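Local atomic coordinates of aspartate aminotransferase (Rhodobacter sphaeroides, PDB entry 3NRA), a protein that probably catalyses the pyridoxal-phosphate-dependent transfer of an amino group from L-aspartate to 2-oxoglutarate, giving oxaloacetate and L-glutamate. Residues G104-P109 with A270-M275; T75-D80 with S283-G288; T214-Q219 with V246-P251; G113-A118 with F137-L142; Y260-A265 with A292-W297. All blocks are in the same frame, centred on the assembly; numbering follows the deposited sequence.

Contact 1: residues G104-P109 with A270-M275; sequences GLIITP and AIIARM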
# COMPACT_ATOMS: atom_id res chain seq x y z
N GLY B 104 -11.10 -16.68 1.86
CA GLY B 104 -10.80 -16.59 0.44
C GLY B 104 -10.99 -15.22 -0.19
O GLY B 104 -11.22 -15.13 -1.39
N LEU B 105 -10.94 -14.15 0.63
CA LEU B 105 -11.26 -12.79 0.16
C LEU B 105 -10.47 -11.77 0.97
O LEU B 105 -10.57 -11.74 2.17
CB LEU B 105 -12.75 -12.49 0.27
CG LEU B 105 -13.20 -11.09 -0.15
CD1 LEU B 105 -12.79 -10.73 -1.63
CD2 LEU B 105 -14.69 -10.96 0.04
N ILE B 106 -9.67 -10.96 0.29
CA ILE B 106 -8.87 -9.92 0.92
C ILE B 106 -9.21 -8.60 0.26
O ILE B 106 -9.44 -8.57 -0.96
CB ILE B 106 -7.34 -10.21 0.79
CG1 ILE B 106 -6.53 -9.20 1.58
CG2 ILE B 106 -6.90 -10.23 -0.68
CD1 ILE B 106 -4.97 -9.56 1.71
N ILE B 107 -9.32 -7.54 1.09
CA ILE B 107 -9.44 -6.18 0.62
C ILE B 107 -8.09 -5.46 0.70
O ILE B 107 -7.44 -5.49 1.75
CB ILE B 107 -10.43 -5.38 1.45
CG1 ILE B 107 -11.80 -6.09 1.50
CG2 ILE B 107 -10.56 -3.94 0.84
CD1 ILE B 107 -12.88 -5.35 2.37
N THR B 108 -7.72 -4.78 -0.39
CA THR B 108 -6.34 -4.33 -0.63
C THR B 108 -6.30 -2.84 -1.05
O THR B 108 -7.34 -2.28 -1.48
CB THR B 108 -5.69 -5.12 -1.78
OG1 THR B 108 -6.51 -5.00 -2.94
CG2 THR B 108 -5.52 -6.62 -1.43
N PRO B 109 -5.10 -2.20 -0.95
CA PRO B 109 -4.93 -0.83 -1.44
C PRO B 109 -4.90 -0.78 -2.98
O PRO B 109 -3.81 -0.85 -3.60
CB PRO B 109 -3.62 -0.37 -0.82
CG PRO B 109 -2.88 -1.67 -0.45
CD PRO B 109 -3.92 -2.67 -0.17
N ALA B 270 -4.78 -20.83 0.42
CA ALA B 270 -3.37 -20.81 0.75
C ALA B 270 -2.72 -19.50 0.27
O ALA B 270 -1.97 -18.88 1.00
CB ALA B 270 -2.64 -22.05 0.13
N ILE B 271 -3.04 -19.06 -0.94
CA ILE B 271 -2.40 -17.88 -1.48
C ILE B 271 -2.94 -16.60 -0.80
O ILE B 271 -2.17 -15.71 -0.46
CB ILE B 271 -2.55 -17.78 -3.01
CG1 ILE B 271 -1.85 -18.99 -3.70
CG2 ILE B 271 -1.95 -16.46 -3.49
CD1 ILE B 271 -2.15 -19.12 -5.21
N ILE B 272 -4.25 -16.53 -0.61
CA ILE B 272 -4.88 -15.42 0.08
C ILE B 272 -4.34 -15.30 1.53
O ILE B 272 -4.04 -14.22 1.97
CB ILE B 272 -6.43 -15.57 0.09
CG1 ILE B 272 -6.99 -15.36 -1.33
CG2 ILE B 272 -7.07 -14.61 1.10
CD1 ILE B 272 -7.26 -13.98 -1.67
N ALA B 273 -4.17 -16.43 2.22
CA ALA B 273 -3.58 -16.39 3.58
C ALA B 273 -2.14 -15.79 3.58
O ALA B 273 -1.80 -14.98 4.43
CB ALA B 273 -3.59 -17.83 4.24
N ARG B 274 -1.33 -16.18 2.59
CA ARG B 274 -0.01 -15.57 2.40
C ARG B 274 -0.09 -14.06 2.14
O ARG B 274 0.63 -13.29 2.76
CB ARG B 274 0.75 -16.27 1.29
CG ARG B 274 1.14 -17.72 1.65
CD ARG B 274 2.28 -18.21 0.83
NE ARG B 274 1.93 -18.49 -0.56
CZ ARG B 274 1.85 -19.72 -1.12
NH1 ARG B 274 2.05 -20.84 -0.42
NH2 ARG B 274 1.57 -19.82 -2.42
N MSE B 275 -1.01 -13.65 1.24
CA MSE B 275 -1.18 -12.23 0.89
C MSE B 275 -1.60 -11.39 2.12
O MSE B 275 -1.19 -10.24 2.26
CB MSE B 275 -2.25 -12.08 -0.21
CG MSE B 275 -1.89 -12.72 -1.57
SE MSE B 275 -3.39 -12.74 -2.79
CE MSE B 275 -3.60 -10.84 -2.92
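Ile106 and Ile272 meet through their methyl groups, the two side chains sliding past each other in opposite directions. Ile106 CG2 lies 3.9 Å from Ile272 CD1. The same CG2 lies 4.0 Å from CE of Met275, a selenomethionine, so one methyl of the strand touches both helix residues. The Met275 chain is bent at its last torsion (chi3 63°), and this turn places CE beside Ile106. The other branch of Ile106 ends at CD1, which packs 3.9 Å from the backbone C of Met275. Helix 269-282 here lies against edge strand 105-108 of the seven-stranded sheet of the large domain, the sheet of fold type I pyridoxal-phosphate enzymes. The axes of the two segments approach to 8.7 Å and run 33° apart. Side chain also meets backbone at the start of the strand. Ile272 CG2 is 3.9 Å from Leu105 N, and Ile272 CD1 is 4.1 Å from Gly104 O. An alanine in place of Ile272 would probably open a gap beside Ile106 CG2 and uncover the Gly104-Leu105 peptide on this side. No hydrogen bond joins the segments. Met275 also packs on Leu117 and Ala118 of helix 110-120.

Contact 2: residues T75-D80 with S283-G288; sequences TEYRGD and SLRAAG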
# COMPACT_ATOMS: atom_id res chain seq x y z
N THR B 75 -9.54 -2.19 11.15
CA THR B 75 -10.14 -3.44 10.64
C THR B 75 -9.09 -4.51 10.72
O THR B 75 -7.89 -4.20 10.90
CB THR B 75 -10.54 -3.33 9.13
OG1 THR B 75 -9.35 -3.39 8.31
CG2 THR B 75 -11.33 -2.04 8.83
N GLU B 76 -9.52 -5.76 10.54
CA GLU B 76 -8.60 -6.88 10.35
C GLU B 76 -7.72 -6.55 9.17
O GLU B 76 -8.15 -5.83 8.27
CB GLU B 76 -9.40 -8.17 10.09
CG GLU B 76 -10.02 -8.78 11.38
CD GLU B 76 -10.88 -10.02 11.15
OE1 GLU B 76 -10.66 -10.76 10.14
OE2 GLU B 76 -11.78 -10.29 12.01
N TYR B 77 -6.50 -7.06 9.16
CA TYR B 77 -5.55 -6.78 8.04
C TYR B 77 -6.12 -7.18 6.68
O TYR B 77 -5.95 -6.46 5.71
CB TYR B 77 -4.19 -7.48 8.24
CG TYR B 77 -3.46 -7.14 9.53
CD1 TYR B 77 -3.25 -5.83 9.91
CD2 TYR B 77 -2.95 -8.16 10.35
CE1 TYR B 77 -2.57 -5.52 11.08
CE2 TYR B 77 -2.28 -7.86 11.54
CZ TYR B 77 -2.09 -6.54 11.89
OH TYR B 77 -1.43 -6.24 13.07
N ARG B 78 -6.81 -8.30 6.63
CA ARG B 78 -7.48 -8.75 5.36
C ARG B 78 -8.74 -7.96 4.95
O ARG B 78 -9.28 -8.16 3.86
CB ARG B 78 -7.81 -10.24 5.43
CG ARG B 78 -8.90 -10.62 6.37
CD ARG B 78 -8.99 -12.14 6.53
NE ARG B 78 -7.85 -12.70 7.25
CZ ARG B 78 -7.79 -13.95 7.73
NH1 ARG B 78 -8.81 -14.82 7.56
NH2 ARG B 78 -6.70 -14.35 8.39
N GLY B 79 -9.23 -7.10 5.85
CA GLY B 79 -10.31 -6.17 5.54
C GLY B 79 -11.46 -6.36 6.49
O GLY B 79 -11.63 -7.42 7.05
N ASP B 80 -12.27 -5.31 6.63
CA ASP B 80 -13.47 -5.34 7.47
C ASP B 80 -14.34 -6.60 7.20
O ASP B 80 -14.69 -6.91 6.06
CB ASP B 80 -14.28 -4.04 7.26
CG ASP B 80 -15.57 -4.01 8.10
OD1 ASP B 80 -16.56 -4.72 7.75
OD2 ASP B 80 -15.60 -3.30 9.11
N SER B 283 1.38 -2.48 4.32
CA SER B 283 0.64 -1.25 4.69
C SER B 283 -0.45 -1.41 5.77
O SER B 283 -1.29 -0.50 5.95
CB SER B 283 0.01 -0.64 3.43
OG SER B 283 -0.95 -1.52 2.85
N LEU B 284 -0.40 -2.53 6.53
CA LEU B 284 -1.44 -2.94 7.52
C LEU B 284 -2.78 -3.34 6.89
O LEU B 284 -3.20 -4.47 7.03
CB LEU B 284 -1.67 -1.88 8.62
CG LEU B 284 -0.49 -1.43 9.48
CD1 LEU B 284 -0.94 -0.33 10.44
CD2 LEU B 284 0.12 -2.61 10.26
N ARG B 285 -3.46 -2.40 6.25
CA ARG B 285 -4.77 -2.65 5.73
C ARG B 285 -5.05 -1.68 4.61
O ARG B 285 -4.35 -0.69 4.47
CB ARG B 285 -5.81 -2.49 6.84
CG ARG B 285 -5.81 -1.09 7.54
CD ARG B 285 -6.83 -1.02 8.65
NE ARG B 285 -6.47 -1.99 9.65
CZ ARG B 285 -5.54 -1.83 10.60
NH1 ARG B 285 -4.93 -0.64 10.80
NH2 ARG B 285 -5.23 -2.85 11.38
N ALA B 286 -6.05 -2.00 3.78
CA ALA B 286 -6.70 -0.98 2.98
C ALA B 286 -7.26 0.08 3.93
O ALA B 286 -7.80 -0.27 4.99
CB ALA B 286 -7.83 -1.61 2.13
N ALA B 287 -7.15 1.35 3.57
CA ALA B 287 -7.58 2.45 4.46
C ALA B 287 -8.94 2.12 5.09
O ALA B 287 -9.92 1.82 4.37
CB ALA B 287 -7.65 3.78 3.71
N GLY B 288 -8.97 2.10 6.43
CA GLY B 288 -10.18 1.76 7.16
C GLY B 288 -11.41 2.51 6.67
O GLY B 288 -12.42 1.89 6.37
O HOH W 1 -7.55 -4.44 4.31
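Arg285 reaches across to Thr75 and Tyr77 with CB, CD, NE and NH2. Its CB lies 3.9 Å from Thr75 OG1. CD passes 3.5 Å from the same Thr75 OG1. There the chain bends (chi3 62°), which turns NE toward Thr75 O. NE donates to Thr75 O at 2.9 Å, with the oxygen tilted 25° out of the guanidinium plane. NH2 gives the same oxygen a second, weak bond of 3.0 Å, so two N-H groups of one guanidinium share one carbonyl. NH2 also lies 3.8 Å from Tyr77 CE1, the ring and guanidinium planes being 20° apart. Tyr77 CD1 lies 3.2 Å from the backbone oxygen Leu284 O, and Tyr77 CE1 lies 4.0 Å from Leu284 CD2. A water links the backbones by donating to Tyr77 O and accepting from Ala286 N. Thr75 OG1 donates to Glu76 O, which also takes Gly79 N from the opposite face of its plane. Gln291 is a further partner of Thr75 OG1. Arg261 of the second subunit packs on Leu284 and Arg285. The contact joins the loop with the type I beta turn Glu76-Gly79, which leads into helix 81-95, to the loop after helix 269-282, beside the dimer interface.

Contact 3: residues T214-Q219 with V246-P251; sequences TVIADQ and VTIMGP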
# COMPACT_ATOMS: atom_id res chain seq x y z
N THR B 214 -0.46 -21.92 -10.98
CA THR B 214 -1.33 -20.93 -10.39
C THR B 214 -1.58 -19.83 -11.43
O THR B 214 -0.67 -19.44 -12.17
CB THR B 214 -0.66 -20.31 -9.09
OG1 THR B 214 -0.63 -21.30 -8.05
CG2 THR B 214 -1.37 -19.11 -8.60
N VAL B 215 -2.80 -19.34 -11.50
CA VAL B 215 -3.15 -18.26 -12.40
C VAL B 215 -3.67 -17.10 -11.57
O VAL B 215 -4.51 -17.29 -10.69
CB VAL B 215 -4.27 -18.69 -13.42
CG1 VAL B 215 -4.70 -17.54 -14.26
CG2 VAL B 215 -3.80 -19.87 -14.31
N ILE B 216 -3.15 -15.91 -11.84
CA ILE B 216 -3.66 -14.64 -11.31
C ILE B 216 -4.39 -13.95 -12.44
O ILE B 216 -3.77 -13.57 -13.42
CB ILE B 216 -2.50 -13.73 -10.83
CG1 ILE B 216 -1.61 -14.46 -9.79
CG2 ILE B 216 -3.02 -12.38 -10.27
CD1 ILE B 216 -0.18 -13.84 -9.63
N ALA B 217 -5.71 -13.89 -12.37
CA ALA B 217 -6.52 -13.26 -13.42
C ALA B 217 -6.91 -11.84 -12.98
O ALA B 217 -7.64 -11.67 -12.01
CB ALA B 217 -7.75 -14.09 -13.70
N ASP B 218 -6.36 -10.84 -13.67
CA ASP B 218 -6.59 -9.44 -13.34
C ASP B 218 -7.80 -8.92 -14.17
O ASP B 218 -7.67 -8.54 -15.35
CB ASP B 218 -5.31 -8.62 -13.60
CG ASP B 218 -5.41 -7.17 -13.14
OD1 ASP B 218 -6.53 -6.70 -12.90
OD2 ASP B 218 -4.36 -6.50 -13.05
N GLN B 219 -8.96 -8.90 -13.53
CA GLN B 219 -10.23 -8.58 -14.16
C GLN B 219 -10.70 -7.21 -13.78
O GLN B 219 -11.93 -6.94 -13.74
CB GLN B 219 -11.26 -9.65 -13.80
CG GLN B 219 -10.76 -11.12 -14.02
CD GLN B 219 -11.90 -12.15 -13.97
OE1 GLN B 219 -11.75 -13.29 -14.42
NE2 GLN B 219 -13.07 -11.73 -13.43
N VAL B 246 -6.27 -17.02 -8.31
CA VAL B 246 -6.57 -15.79 -7.61
C VAL B 246 -7.06 -14.79 -8.65
O VAL B 246 -6.42 -14.61 -9.68
CB VAL B 246 -5.33 -15.26 -6.89
CG1 VAL B 246 -5.60 -13.89 -6.26
CG2 VAL B 246 -4.89 -16.27 -5.82
N THR B 247 -8.22 -14.22 -8.41
CA THR B 247 -8.78 -13.20 -9.27
C THR B 247 -8.72 -11.90 -8.53
O THR B 247 -9.02 -11.86 -7.33
CB THR B 247 -10.23 -13.51 -9.62
OG1 THR B 247 -10.31 -14.82 -10.20
CG2 THR B 247 -10.80 -12.48 -10.63
N ILE B 248 -8.31 -10.85 -9.22
CA ILE B 248 -8.24 -9.53 -8.61
C ILE B 248 -9.04 -8.55 -9.43
O ILE B 248 -9.10 -8.66 -10.63
CB ILE B 248 -6.77 -9.05 -8.38
CG1 ILE B 248 -6.08 -8.68 -9.68
CG2 ILE B 248 -5.93 -10.14 -7.64
CD1 ILE B 248 -4.57 -8.23 -9.45
N MSE B 249 -9.73 -7.66 -8.74
CA MSE B 249 -10.44 -6.58 -9.37
C MSE B 249 -10.88 -5.61 -8.29
O MSE B 249 -10.67 -5.84 -7.11
CB MSE B 249 -11.67 -7.10 -10.15
CG MSE B 249 -12.67 -7.89 -9.33
SE MSE B 249 -14.08 -8.58 -10.39
CE MSE B 249 -14.85 -6.89 -10.96
N GLY B 250 -11.47 -4.49 -8.72
CA GLY B 250 -11.93 -3.49 -7.79
C GLY B 250 -12.69 -2.36 -8.49
O GLY B 250 -12.91 -2.40 -9.69
N PRO B 251 -13.06 -1.33 -7.72
CA PRO B 251 -13.86 -0.22 -8.19
C PRO B 251 -13.10 1.02 -8.65
O PRO B 251 -13.71 2.08 -8.81
CB PRO B 251 -14.67 0.13 -6.96
CG PRO B 251 -13.75 -0.15 -5.84
CD PRO B 251 -13.02 -1.36 -6.25
O HOH W 2 -11.68 -15.51 -12.84
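Strand 214-218 and the 246-249 part of strand 245-249 run parallel, their axes 16° apart, and are joined by four backbone hydrogen bonds, from Val246 N to Val215 O, Ala217 N to Val246 O, Ile248 N to Ala217 O and Gln219 N to Ile248 O. They are neighbours in the mixed seven-stranded sheet of the large domain, characteristic of fold type I aminotransferases. Ile216, Asp218, Val246 and Ile248 point to one face of the sheet. Ala217 and Thr247 point to the other. On the first face, Ile248 packs against Asp218. Ile248 CG1 lies between the backbone N and the carbonyl carbon (chi1 72°), 3.8 Å from Asp218 CA. Beyond it, Ile248 CD1 sits 3.9 Å from Asp218 CG. This apolar branch thus meets the carboxylate carbon. Asp218 OD2 is hydrogen-bonded to N1 of the pyridoxal-phosphate-modified lysine at position 253. In this family such an aspartate is generally thought to stabilise a protonated pyridine nitrogen. On the other side of the sheet, Gln219 NE2 is hydrogen-bonded to His233 ND1. The methyl Thr247 CG2 presses 3.5 Å from Gln219 CD. Beside it a water donates to Gln219 OE1 at 2.7 Å and is hydrogen-bonded to Thr247 OG1 at 3.1 Å.

Contact 4: residues G113-A118 with F137-L142; sequences GALFLA and FANRKL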
# COMPACT_ATOMS: atom_id res chain seq x y z
N GLY B 113 -2.58 -2.96 -5.28
CA GLY B 113 -2.28 -3.58 -3.98
C GLY B 113 -2.42 -5.10 -4.01
O GLY B 113 -1.53 -5.82 -3.57
N ALA B 114 -3.53 -5.56 -4.59
CA ALA B 114 -3.78 -6.97 -4.74
C ALA B 114 -2.76 -7.66 -5.66
O ALA B 114 -2.30 -8.78 -5.35
CB ALA B 114 -5.20 -7.20 -5.24
N LEU B 115 -2.41 -6.99 -6.76
CA LEU B 115 -1.47 -7.53 -7.72
C LEU B 115 -0.08 -7.73 -7.11
O LEU B 115 0.52 -8.82 -7.24
CB LEU B 115 -1.37 -6.60 -8.92
CG LEU B 115 -0.48 -7.01 -10.08
CD1 LEU B 115 -0.89 -8.35 -10.70
CD2 LEU B 115 -0.44 -5.86 -11.15
N PHE B 116 0.42 -6.69 -6.42
CA PHE B 116 1.68 -6.82 -5.73
C PHE B 116 1.70 -8.04 -4.81
O PHE B 116 2.68 -8.80 -4.80
CB PHE B 116 1.97 -5.59 -4.87
CG PHE B 116 3.29 -5.68 -4.11
CD1 PHE B 116 4.47 -5.58 -4.77
CD2 PHE B 116 3.31 -5.91 -2.77
CE1 PHE B 116 5.67 -5.68 -4.11
CE2 PHE B 116 4.50 -6.01 -2.09
CZ PHE B 116 5.68 -5.87 -2.77
N LEU B 117 0.69 -8.12 -3.95
CA LEU B 117 0.64 -9.19 -2.94
C LEU B 117 0.54 -10.56 -3.61
O LEU B 117 1.20 -11.51 -3.20
CB LEU B 117 -0.57 -8.97 -2.01
CG LEU B 117 -0.51 -7.73 -1.10
CD1 LEU B 117 -1.80 -7.56 -0.35
CD2 LEU B 117 0.68 -7.84 -0.12
N ALA B 118 -0.29 -10.65 -4.66
CA ALA B 118 -0.51 -11.89 -5.37
C ALA B 118 0.79 -12.41 -6.00
O ALA B 118 1.11 -13.61 -5.91
CB ALA B 118 -1.58 -11.69 -6.42
N PHE B 137 1.50 -2.65 -17.24
CA PHE B 137 2.88 -2.13 -17.02
C PHE B 137 3.58 -2.79 -15.83
O PHE B 137 4.79 -3.05 -15.87
CB PHE B 137 2.89 -0.57 -16.88
CG PHE B 137 2.75 -0.08 -15.45
CD1 PHE B 137 1.51 -0.03 -14.83
CD2 PHE B 137 3.88 0.28 -14.69
CE1 PHE B 137 1.39 0.33 -13.46
CE2 PHE B 137 3.76 0.66 -13.36
CZ PHE B 137 2.50 0.69 -12.75
N ALA B 138 2.82 -3.10 -14.79
CA ALA B 138 3.41 -3.64 -13.54
C ALA B 138 3.82 -5.13 -13.63
O ALA B 138 4.61 -5.58 -12.84
CB ALA B 138 2.44 -3.41 -12.34
N ASN B 139 3.28 -5.87 -14.60
CA ASN B 139 3.38 -7.34 -14.60
C ASN B 139 4.83 -7.83 -14.73
O ASN B 139 5.31 -8.55 -13.86
CB ASN B 139 2.49 -7.95 -15.71
CG ASN B 139 0.99 -7.79 -15.42
OD1 ASN B 139 0.61 -7.14 -14.46
ND2 ASN B 139 0.12 -8.42 -16.25
N ARG B 140 5.52 -7.40 -15.77
CA ARG B 140 6.96 -7.67 -15.93
C ARG B 140 7.78 -7.19 -14.73
O ARG B 140 8.67 -7.93 -14.22
CB ARG B 140 7.50 -7.02 -17.20
CG ARG B 140 8.96 -7.41 -17.50
CD ARG B 140 9.49 -6.82 -18.78
NE ARG B 140 10.75 -7.47 -19.13
CZ ARG B 140 11.51 -7.19 -20.20
NH1 ARG B 140 11.16 -6.23 -21.06
NH2 ARG B 140 12.62 -7.90 -20.42
N LYS B 141 7.51 -5.95 -14.29
CA LYS B 141 8.32 -5.33 -13.24
C LYS B 141 8.17 -6.07 -11.91
O LYS B 141 9.10 -6.15 -11.13
CB LYS B 141 7.92 -3.85 -13.04
CG LYS B 141 8.30 -2.94 -14.17
CD LYS B 141 7.88 -1.50 -13.89
CE LYS B 141 8.41 -0.53 -14.96
N LEU B 142 6.96 -6.57 -11.64
CA LEU B 142 6.72 -7.36 -10.46
C LEU B 142 7.47 -8.68 -10.48
O LEU B 142 8.15 -9.03 -9.49
CB LEU B 142 5.24 -7.62 -10.30
CG LEU B 142 4.48 -6.44 -9.71
CD1 LEU B 142 3.01 -6.68 -9.86
CD2 LEU B 142 4.86 -6.24 -8.24
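Leu142 divides its two methyls between Leu115 and Phe116. It crosses Leu115 obliquely and Phe116 at about a right angle. Leu142 CD1 lies 3.5 Å from Leu115 CG, a close fit, and 3.8 Å from Leu115 CD2. The other methyl, Leu142 CD2, meets the Phe116 ring at its edge, near the ring plane, 3.6 Å from Phe116 CD1. This is a methyl against a rim carbon and not packing over the ring face. Leu142 CG stands anti to the carbonyl carbon, and chi2 of 168° sets CD1 against Leu115, with CD2 turned to Phe116. The two segments belong to a helix-strand-helix passage of the alpha/beta large domain: helix 110-120, strand 128-133 of the central sheet, then helix 137-145. The helices run in roughly the same direction, 25° apart. With the axes 10.7 Å apart, the contact is made almost wholly by side chains. Leu115 has CG anti to the backbone N (chi1 -178°). Its CD2 reaches Ala138 CB at 4.0 Å and Asn139 OD1 at 3.7 Å, the Asn139 side chain crossing it at about a right angle. An alanine in place of Leu142 would probably open a gap between Leu115 CG and the Phe116 rim, loosening the join between the helices. Ile281 of the second subunit packs on Phe116, Ala138 and Leu142, bringing this contact to the dimer interface.

Contact 5: residues Y260-A265 with A292-W297; sequences YRLGVA and AVLRGW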
# COMPACT_ATOMS: atom_id res chain seq x y z
N TYR B 260 -10.18 6.54 -3.60
CA TYR B 260 -10.33 5.84 -2.31
C TYR B 260 -9.31 4.71 -2.13
O TYR B 260 -9.06 4.30 -1.02
CB TYR B 260 -11.75 5.30 -2.17
CG TYR B 260 -12.82 6.41 -2.04
CD1 TYR B 260 -13.05 7.04 -0.83
CD2 TYR B 260 -13.63 6.76 -3.10
CE1 TYR B 260 -14.04 8.05 -0.70
CE2 TYR B 260 -14.63 7.75 -2.98
CZ TYR B 260 -14.82 8.39 -1.77
OH TYR B 260 -15.80 9.37 -1.64
N ARG B 261 -8.72 4.22 -3.23
CA ARG B 261 -7.64 3.20 -3.22
C ARG B 261 -8.11 1.81 -2.64
O ARG B 261 -7.68 1.39 -1.56
CB ARG B 261 -6.40 3.73 -2.49
CG ARG B 261 -5.06 2.94 -2.82
CD ARG B 261 -4.19 3.71 -3.81
NE ARG B 261 -4.90 3.96 -5.06
CZ ARG B 261 -4.97 3.13 -6.09
NH1 ARG B 261 -4.28 2.00 -6.13
NH2 ARG B 261 -5.74 3.46 -7.11
N LEU B 262 -8.96 1.11 -3.42
CA LEU B 262 -9.56 -0.15 -3.00
C LEU B 262 -9.48 -1.18 -4.08
O LEU B 262 -9.66 -0.88 -5.25
CB LEU B 262 -11.04 0.06 -2.60
CG LEU B 262 -11.23 1.03 -1.44
CD1 LEU B 262 -12.63 1.57 -1.46
CD2 LEU B 262 -10.90 0.33 -0.10
N GLY B 263 -9.14 -2.41 -3.68
CA GLY B 263 -9.21 -3.55 -4.55
C GLY B 263 -9.54 -4.75 -3.75
O GLY B 263 -9.55 -4.69 -2.51
N VAL B 264 -9.82 -5.85 -4.43
CA VAL B 264 -9.98 -7.13 -3.75
C VAL B 264 -9.29 -8.22 -4.50
O VAL B 264 -9.06 -8.11 -5.72
CB VAL B 264 -11.46 -7.52 -3.59
CG1 VAL B 264 -12.20 -6.51 -2.71
CG2 VAL B 264 -12.13 -7.71 -4.98
N ALA B 265 -8.96 -9.28 -3.76
CA ALA B 265 -8.48 -10.53 -4.35
C ALA B 265 -9.25 -11.68 -3.72
O ALA B 265 -9.58 -11.64 -2.52
CB ALA B 265 -7.05 -10.69 -4.13
N ALA B 292 -15.41 1.42 3.72
CA ALA B 292 -16.82 1.68 3.80
C ALA B 292 -17.51 1.93 2.46
O ALA B 292 -18.68 1.62 2.35
CB ALA B 292 -17.12 2.92 4.79
N VAL B 293 -16.80 2.50 1.46
CA VAL B 293 -17.46 2.77 0.16
C VAL B 293 -17.83 1.48 -0.58
O VAL B 293 -18.75 1.48 -1.40
CB VAL B 293 -16.63 3.68 -0.79
CG1 VAL B 293 -16.22 4.99 -0.07
CG2 VAL B 293 -15.42 2.93 -1.35
N LEU B 294 -17.14 0.38 -0.25
CA LEU B 294 -17.42 -0.92 -0.85
C LEU B 294 -18.75 -1.51 -0.45
O LEU B 294 -19.23 -2.42 -1.11
CB LEU B 294 -16.31 -1.94 -0.49
CG LEU B 294 -14.91 -1.60 -1.01
CD1 LEU B 294 -13.87 -2.55 -0.43
CD2 LEU B 294 -14.89 -1.65 -2.55
N ARG B 295 -19.39 -0.97 0.61
CA ARG B 295 -20.76 -1.37 0.96
C ARG B 295 -21.76 -1.12 -0.20
O ARG B 295 -22.79 -1.82 -0.32
CB ARG B 295 -21.22 -0.68 2.24
CG ARG B 295 -20.41 -1.06 3.48
CD ARG B 295 -21.09 -0.60 4.80
NE ARG B 295 -20.39 -1.13 5.98
CZ ARG B 295 -19.46 -0.48 6.70
NH1 ARG B 295 -19.11 0.78 6.42
NH2 ARG B 295 -18.86 -1.11 7.72
N GLY B 296 -21.43 -0.13 -1.06
CA GLY B 296 -22.23 0.20 -2.24
C GLY B 296 -21.84 -0.53 -3.54
O GLY B 296 -22.52 -0.39 -4.55
N TRP B 297 -20.73 -1.28 -3.51
CA TRP B 297 -20.16 -1.85 -4.72
C TRP B 297 -21.00 -3.04 -5.17
O TRP B 297 -21.30 -3.96 -4.36
CB TRP B 297 -18.70 -2.30 -4.48
CG TRP B 297 -17.95 -2.69 -5.75
CD1 TRP B 297 -18.14 -2.20 -7.01
CD2 TRP B 297 -16.84 -3.61 -5.85
NE1 TRP B 297 -17.25 -2.79 -7.90
CE2 TRP B 297 -16.44 -3.66 -7.21
CE3 TRP B 297 -16.16 -4.41 -4.93
CZ2 TRP B 297 -15.41 -4.46 -7.66
CZ3 TRP B 297 -15.14 -5.24 -5.38
CH2 TRP B 297 -14.77 -5.25 -6.72
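Val293 CG1 stands anti to its carbonyl carbon (chi1 -53°). Tyr260 CG is likewise anti to its carbonyl carbon, and chi2 of -80° turns the ring so that its face meets Val293 CG1. CG1 of Val293 lies 3.9 Å from the centroid of the Tyr260 ring and 13° off its normal, a CH-pi contact over the face. Leu262 and Leu294 meet tip to tip. Leu262 CD1 is 3.9 Å from Leu294 CG, and Leu262 CD2 is 4.2 Å from Leu294 CD1. In strand 263-267, Val264 and Trp297 reach toward each other, again tip to tip. Val264 CG2 lies in plane at the edge of the indole, 3.9 Å from Trp297 CZ3 and 4.0 Å from Trp297 CH2. Trp297 NE1 is hydrogen-bonded to Glu255. No hydrogen bond crosses between the segments. Next to Leu262, Arg261 binds the phosphate of the pyridoxal-phosphate-modified lysine at position 253. The loop that holds the 3-10 segment 294-296 thus packs on the start of strand 263-267, with helix 81-95 touching Val264, Leu294 and Trp297 and strand 245-249 meeting Trp297 through Met249.

How the contacts relate
From the N terminus, residues 75-80 come first and meet 283-288 much later, so contact 2 closes a long loop. Contact 1 nests inside it, running from 104-109 to 270-275. Within contact 1, contact 4 closes first, then contact 3, one after the other in series. Contact 5 opens after contact 3 has closed. Its segments alternate with those of contacts 1 and 2, so it crosses both. Strands 105-108, 263-267, 245-249 and 214-218 lie side by side in one sheet and link contacts 1, 5 and 3. Contact 4 packs on these through helix 110-120. Contact 2 joins the edge strand through Arg78 O and Ile107 N. All but contact 3 touch the second subunit.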